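Oxidoreductase, 2OG-Fe oxygenase family protein, putative, expressed (Oryza sativa subsp. japonica, PDB 5XOI) is probably an iron(II)- and 2-oxoglutarate-dependent dioxygenase of the AlkB family, seen here as its oxygenase domain with manganese in the metal site. Local coordinates at residues K207-N211 and W212-E216; P83-E87 and V88-I92. All coordinates share one frame; numbering follows the deposited sequence.

Interaction 1 (K207-N211 and W212-E216)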
loop_
_atom_site.group_PDB
_atom_site.type_symbol
_atom_site.label_atom_id
_atom_site.label_comp_id
_atom_site.label_asym_id
_atom_site.label_seq_id
_atom_site.Cartn_x
_atom_site.Cartn_y
_atom_site.Cartn_z
ATOM N N LYS A 207 -11.837 -15.186 -5.214
ATOM C CA LYS A 207 -12.236 -15.374 -6.611
ATOM C C LYS A 207 -12.663 -14.068 -7.259
ATOM O O LYS A 207 -13.594 -14.048 -8.070
ATOM C CB LYS A 207 -13.369 -16.396 -6.741
ATOM C CG LYS A 207 -13.151 -17.649 -5.934
ATOM C CD LYS A 207 -12.260 -18.598 -6.670
ATOM C CE LYS A 207 -12.987 -19.229 -7.845
ATOM N NZ LYS A 207 -12.024 -20.047 -8.620
ATOM N N THR A 208 -12.007 -12.966 -6.905
ATOM C CA THR A 208 -12.323 -11.682 -7.515
ATOM C C THR A 208 -11.215 -11.150 -8.411
ATOM O O THR A 208 -11.463 -10.207 -9.174
ATOM C CB THR A 208 -12.666 -10.637 -6.435
ATOM O OG1 THR A 208 -11.712 -10.698 -5.361
ATOM C CG2 THR A 208 -14.057 -10.908 -5.874
ATOM N N ALA A 209 -10.029 -11.745 -8.375
ATOM C CA ALA A 209 -8.944 -11.324 -9.254
ATOM C C ALA A 209 -9.342 -11.496 -10.720
ATOM O O ALA A 209 -9.987 -12.488 -11.077
ATOM C CB ALA A 209 -7.676 -12.132 -8.970
ATOM N N PRO A 210 -8.979 -10.557 -11.592
ATOM C CA PRO A 210 -9.340 -10.697 -13.010
ATOM C C PRO A 210 -8.694 -11.930 -13.623
ATOM O O PRO A 210 -7.538 -12.257 -13.344
ATOM C CB PRO A 210 -8.810 -9.407 -13.646
ATOM C CG PRO A 210 -8.627 -8.460 -12.512
ATOM C CD PRO A 210 -8.296 -9.289 -11.310
ATOM N N ASN A 211 -9.464 -12.615 -14.472
ATOM C CA ASN A 211 -8.982 -13.846 -15.089
ATOM C C ASN A 211 -7.718 -13.606 -15.904
ATOM O O ASN A 211 -6.789 -14.419 -15.874
ATOM C CB ASN A 211 -10.073 -14.444 -15.976
ATOM C CG ASN A 211 -9.637 -15.734 -16.654
ATOM O OD1 ASN A 211 -9.529 -15.803 -17.882
ATOM N ND2 ASN A 211 -9.387 -16.763 -15.854
ATOM N N TRP A 212 -7.667 -12.502 -16.651
ATOM C CA TRP A 212 -6.493 -12.249 -17.483
ATOM C C TRP A 212 -5.237 -12.095 -16.634
ATOM O O TRP A 212 -4.153 -12.529 -17.039
ATOM C CB TRP A 212 -6.715 -11.010 -18.356
ATOM C CG TRP A 212 -6.916 -9.748 -17.580
ATOM C CD1 TRP A 212 -8.104 -9.187 -17.227
ATOM C CD2 TRP A 212 -5.893 -8.882 -17.068
ATOM N NE1 TRP A 212 -7.890 -8.024 -16.523
ATOM C CE2 TRP A 212 -6.539 -7.814 -16.416
ATOM C CE3 TRP A 212 -4.494 -8.902 -17.111
ATOM C CZ2 TRP A 212 -5.837 -6.786 -15.790
ATOM C CZ3 TRP A 212 -3.798 -7.873 -16.496
ATOM C CH2 TRP A 212 -4.474 -6.830 -15.846
ATOM N N LEU A 213 -5.361 -11.503 -15.445
ATOM C CA LEU A 213 -4.187 -11.330 -14.596
ATOM C C LEU A 213 -3.757 -12.651 -13.972
ATOM O O LEU A 213 -2.562 -12.976 -13.946
ATOM C CB LEU A 213 -4.482 -10.294 -13.512
ATOM C CG LEU A 213 -3.308 -10.006 -12.576
ATOM C CD1 LEU A 213 -2.115 -9.510 -13.390
ATOM C CD2 LEU A 213 -3.706 -9.002 -11.496
ATOM N N THR A 214 -4.715 -13.425 -13.459
ATOM C CA THR A 214 -4.389 -14.745 -12.931
ATOM C C THR A 214 -3.698 -15.591 -13.987
ATOM O O THR A 214 -2.720 -16.292 -13.693
ATOM C CB THR A 214 -5.667 -15.434 -12.452
ATOM O OG1 THR A 214 -6.243 -14.668 -11.384
ATOM C CG2 THR A 214 -5.366 -16.844 -11.967
ATOM N N ASP A 215 -4.174 -15.502 -15.232
ATOM C CA ASP A 215 -3.661 -16.331 -16.321
ATOM C C ASP A 215 -2.301 -15.846 -16.804
ATOM O O ASP A 215 -1.379 -16.645 -16.987
ATOM C CB ASP A 215 -4.649 -16.331 -17.488
ATOM C CG ASP A 215 -5.753 -17.361 -17.333
ATOM O OD1 ASP A 215 -5.836 -18.012 -16.268
ATOM O OD2 ASP A 215 -6.547 -17.510 -18.286
ATOM N N GLU A 216 -2.166 -14.542 -17.054
ATOM C CA GLU A 216 -0.924 -14.055 -17.644
ATOM C C GLU A 216 0.201 -14.006 -16.622
ATOM O O GLU A 216 1.351 -14.325 -16.946
ATOM C CB GLU A 216 -1.145 -12.684 -18.278
ATOM C CG GLU A 216 -2.104 -12.716 -19.462
ATOM C CD GLU A 216 -2.277 -11.362 -20.113
ATOM O OE1 GLU A 216 -1.380 -10.505 -19.937
ATOM O OE2 GLU A 216 -3.305 -11.163 -20.805
HETATM O O HOH W 1 -9.156 -15.383 -11.610
#

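Interaction 2 (P83-E87 and V88-I92)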
loop_
_atom_site.group_PDB
_atom_site.type_symbol
_atom_site.label_atom_id
_atom_site.label_comp_id
_atom_site.label_asym_id
_atom_site.label_seq_id
_atom_site.Cartn_x
_atom_site.Cartn_y
_atom_site.Cartn_z
ATOM N N PRO A 83 15.859 -6.061 -1.614
ATOM C CA PRO A 83 16.033 -5.531 -2.969
ATOM C C PRO A 83 15.702 -4.048 -2.991
ATOM O O PRO A 83 14.915 -3.559 -2.180
ATOM C CB PRO A 83 15.034 -6.337 -3.806
ATOM C CG PRO A 83 14.753 -7.581 -2.988
ATOM C CD PRO A 83 14.865 -7.151 -1.550
ATOM N N SER A 84 16.309 -3.322 -3.921
ATOM C CA SER A 84 15.925 -1.927 -4.036
ATOM C C SER A 84 14.578 -1.813 -4.745
ATOM O O SER A 84 14.100 -2.756 -5.387
ATOM C CB SER A 84 16.994 -1.122 -4.768
ATOM O OG SER A 84 17.202 -1.631 -6.065
ATOM N N ILE A 85 13.952 -0.650 -4.601
ATOM C CA ILE A 85 12.669 -0.384 -5.251
ATOM C C ILE A 85 12.912 -0.211 -6.746
ATOM O O ILE A 85 13.701 0.661 -7.142
ATOM C CB ILE A 85 11.989 0.860 -4.658
ATOM C CG1 ILE A 85 11.778 0.699 -3.146
ATOM C CG2 ILE A 85 10.663 1.147 -5.365
ATOM C CD1 ILE A 85 11.156 1.928 -2.497
ATOM N N PRO A 86 12.279 -1.015 -7.603
ATOM C CA PRO A 86 12.405 -0.803 -9.049
ATOM C C PRO A 86 12.003 0.614 -9.426
ATOM O O PRO A 86 11.035 1.162 -8.901
ATOM C CB PRO A 86 11.441 -1.838 -9.640
ATOM C CG PRO A 86 11.356 -2.917 -8.602
ATOM C CD PRO A 86 11.500 -2.222 -7.274
ATOM N N GLU A 87 12.759 1.219 -10.347
ATOM C CA GLU A 87 12.444 2.591 -10.745
ATOM C C GLU A 87 11.074 2.690 -11.400
ATOM O O GLU A 87 10.411 3.729 -11.298
ATOM C CB GLU A 87 13.514 3.139 -11.687
ATOM C CG GLU A 87 13.599 4.664 -11.667
ATOM C CD GLU A 87 14.978 5.180 -12.044
ATOM O OE1 GLU A 87 15.720 4.438 -12.724
ATOM O OE2 GLU A 87 15.322 6.321 -11.656
ATOM N N VAL A 88 10.620 1.626 -12.065
ATOM C CA VAL A 88 9.288 1.669 -12.660
ATOM C C VAL A 88 8.220 1.795 -11.579
ATOM O O VAL A 88 7.198 2.465 -11.777
ATOM C CB VAL A 88 9.059 0.445 -13.567
ATOM C CG1 VAL A 88 9.060 -0.847 -12.761
ATOM C CG2 VAL A 88 7.750 0.605 -14.346
ATOM N N PHE A 89 8.446 1.177 -10.413
ATOM C CA PHE A 89 7.502 1.321 -9.306
ATOM C C PHE A 89 7.431 2.773 -8.851
ATOM O O PHE A 89 6.340 3.333 -8.675
ATOM C CB PHE A 89 7.907 0.427 -8.122
ATOM C CG PHE A 89 7.725 -1.065 -8.352
ATOM C CD1 PHE A 89 7.375 -1.577 -9.589
ATOM C CD2 PHE A 89 7.909 -1.949 -7.298
ATOM C CE1 PHE A 89 7.224 -2.949 -9.777
ATOM C CE2 PHE A 89 7.761 -3.322 -7.468
ATOM C CZ PHE A 89 7.422 -3.825 -8.715
ATOM N N SER A 90 8.597 3.397 -8.663
ATOM C CA SER A 90 8.653 4.796 -8.243
ATOM C C SER A 90 7.985 5.708 -9.263
ATOM O O SER A 90 7.330 6.683 -8.887
ATOM C CB SER A 90 10.106 5.233 -8.024
ATOM O OG SER A 90 10.681 4.580 -6.906
ATOM N N LYS A 91 8.145 5.402 -10.555
ATOM C CA LYS A 91 7.501 6.196 -11.606
ATOM C C LYS A 91 5.983 6.164 -11.475
ATOM O O LYS A 91 5.313 7.204 -11.569
ATOM C CB LYS A 91 7.928 5.674 -12.976
ATOM C CG LYS A 91 7.180 6.270 -14.169
ATOM C CD LYS A 91 6.573 5.173 -15.061
ATOM C CE LYS A 91 5.500 5.716 -16.007
ATOM N NZ LYS A 91 5.033 4.695 -16.991
ATOM N N ILE A 92 5.422 4.969 -11.276
ATOM C CA ILE A 92 3.975 4.832 -11.148
ATOM C C ILE A 92 3.476 5.573 -9.916
ATOM O O ILE A 92 2.429 6.222 -9.954
ATOM C CB ILE A 92 3.570 3.347 -11.106
ATOM C CG1 ILE A 92 3.945 2.648 -12.421
ATOM C CG2 ILE A 92 2.074 3.221 -10.851
ATOM C CD1 ILE A 92 3.721 1.138 -12.404
HETATM O O HOH W 2 13.108 3.475 -7.497
#

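Interaction 1 (K207-N211 and W212-E216)
Pro210 and Trp212 provide the apolar part of this helix start: their side chains run side by side, and Pro210 CB lies 3.3 Å from Trp212 NE1 and 3.7 Å from Trp212 CD1, oblique to the indole. The ring is there because Trp212 CG is set between its own backbone N and carbonyl carbon (chi1 62°), which turns it back along the chain toward the proline. Leu213 CB sits 3.8 Å above one indole face, toward the rim, and the indole stacks with His22 of helix 22-37. With an alanine here, Pro210 CB would probably lose its apolar neighbour and His22 its stacking partner.

The backbone bonds are those of a first helical turn. Pro210, the N-cap residue, accepts a nearly straight bond at its O from Thr214 N (3.1 Å, 175°) and a weak one from Leu213 N; Asn211 O takes Asp215 N at 2.9 Å. Water 1 bridges Ala209 O and Thr214 OG1, tying the preceding loop to the helix.

Around this turn, Thr208 and Ala209 hydrogen-bond to Asp162 beyond strand 155-161, Pro210 and Leu213 touch Ser184, and Trp212 packs on Gln25 and Val26, so helix 211-217 is held against helix 22-37 just after strand 198-205.

Interaction 2 (P83-E87 and V88-I92)
Pro86 lays its ring over one face of Phe89, three residues on, with CB, CG and CD nearest the phenyl: CG stands 3.8 Å from the centroid of the Phe89 ring and 13° off its normal, a CH-pi contact near the middle of the face. Pro86 CD comes to 3.6 Å from Phe89 CD2, and Pro86 CB stands on the CD1 side. With Phe89 CG anti to its carbonyl carbon (chi1 -70°), the ring is directed back toward the proline instead of onward along the helix.

Two smaller apolar contacts flank this pair. Ile85 CG2 reaches Phe89 CB at 4.0 Å, while Val88 CG1 lies at the same distance from Pro86 CB; the same Ile85 methyl also passes near Ser90 OG.

Farther out, the backbone begins its helical bonding. Pro86 is the N-cap residue, and its O receives two weak bonds, from Phe89 N and from Ser90 N. The next bond is firmer, Lys91 N to Glu87 O at 2.9 Å. At the polar edge, water 2 donates to Ile85 O and lies 2.7 Å from Ser90 OG in a second hydrogen bond. It thereby joins the last loop carbonyl before the N-cap to a side chain in the first turn, while the Glu87 side chain extends away from the apolar cluster.

Ile85 and Pro86 touch Leu60, a loop residue just after strand 55-59. Phe89 is inserted between Ile28 and Arg31 of helix 22-37 and Leu226 and Phe228 of strand 223-229; with Ile85 also on Phe228, the start of helix 87-106 is set against the seven-stranded sheet.

From the N terminus, interaction 2 comes first, where the loop after strand 70-72 runs into helix 87-106; interaction 1 follows much later, where the short connection after strand 198-205 enters helix 211-217. Each joins adjoining segments, closing no long loop, and the two stand in series, neither nested nor crossed. The centres of interactions 1 and 2 are 23 Å apart. Helix 22-37 is their shared neighbour: 83-92 meets it through Ile28, Arg31 and Leu35, and 207-216 through Gln25 and Val26. Strand 223-229, which follows helix 211-217 in the chain, packs against Ile85 and Phe89 of interaction 2; its sheet belongs to the double-stranded beta-helix (jelly-roll) core shared by AlkB-family oxygenases.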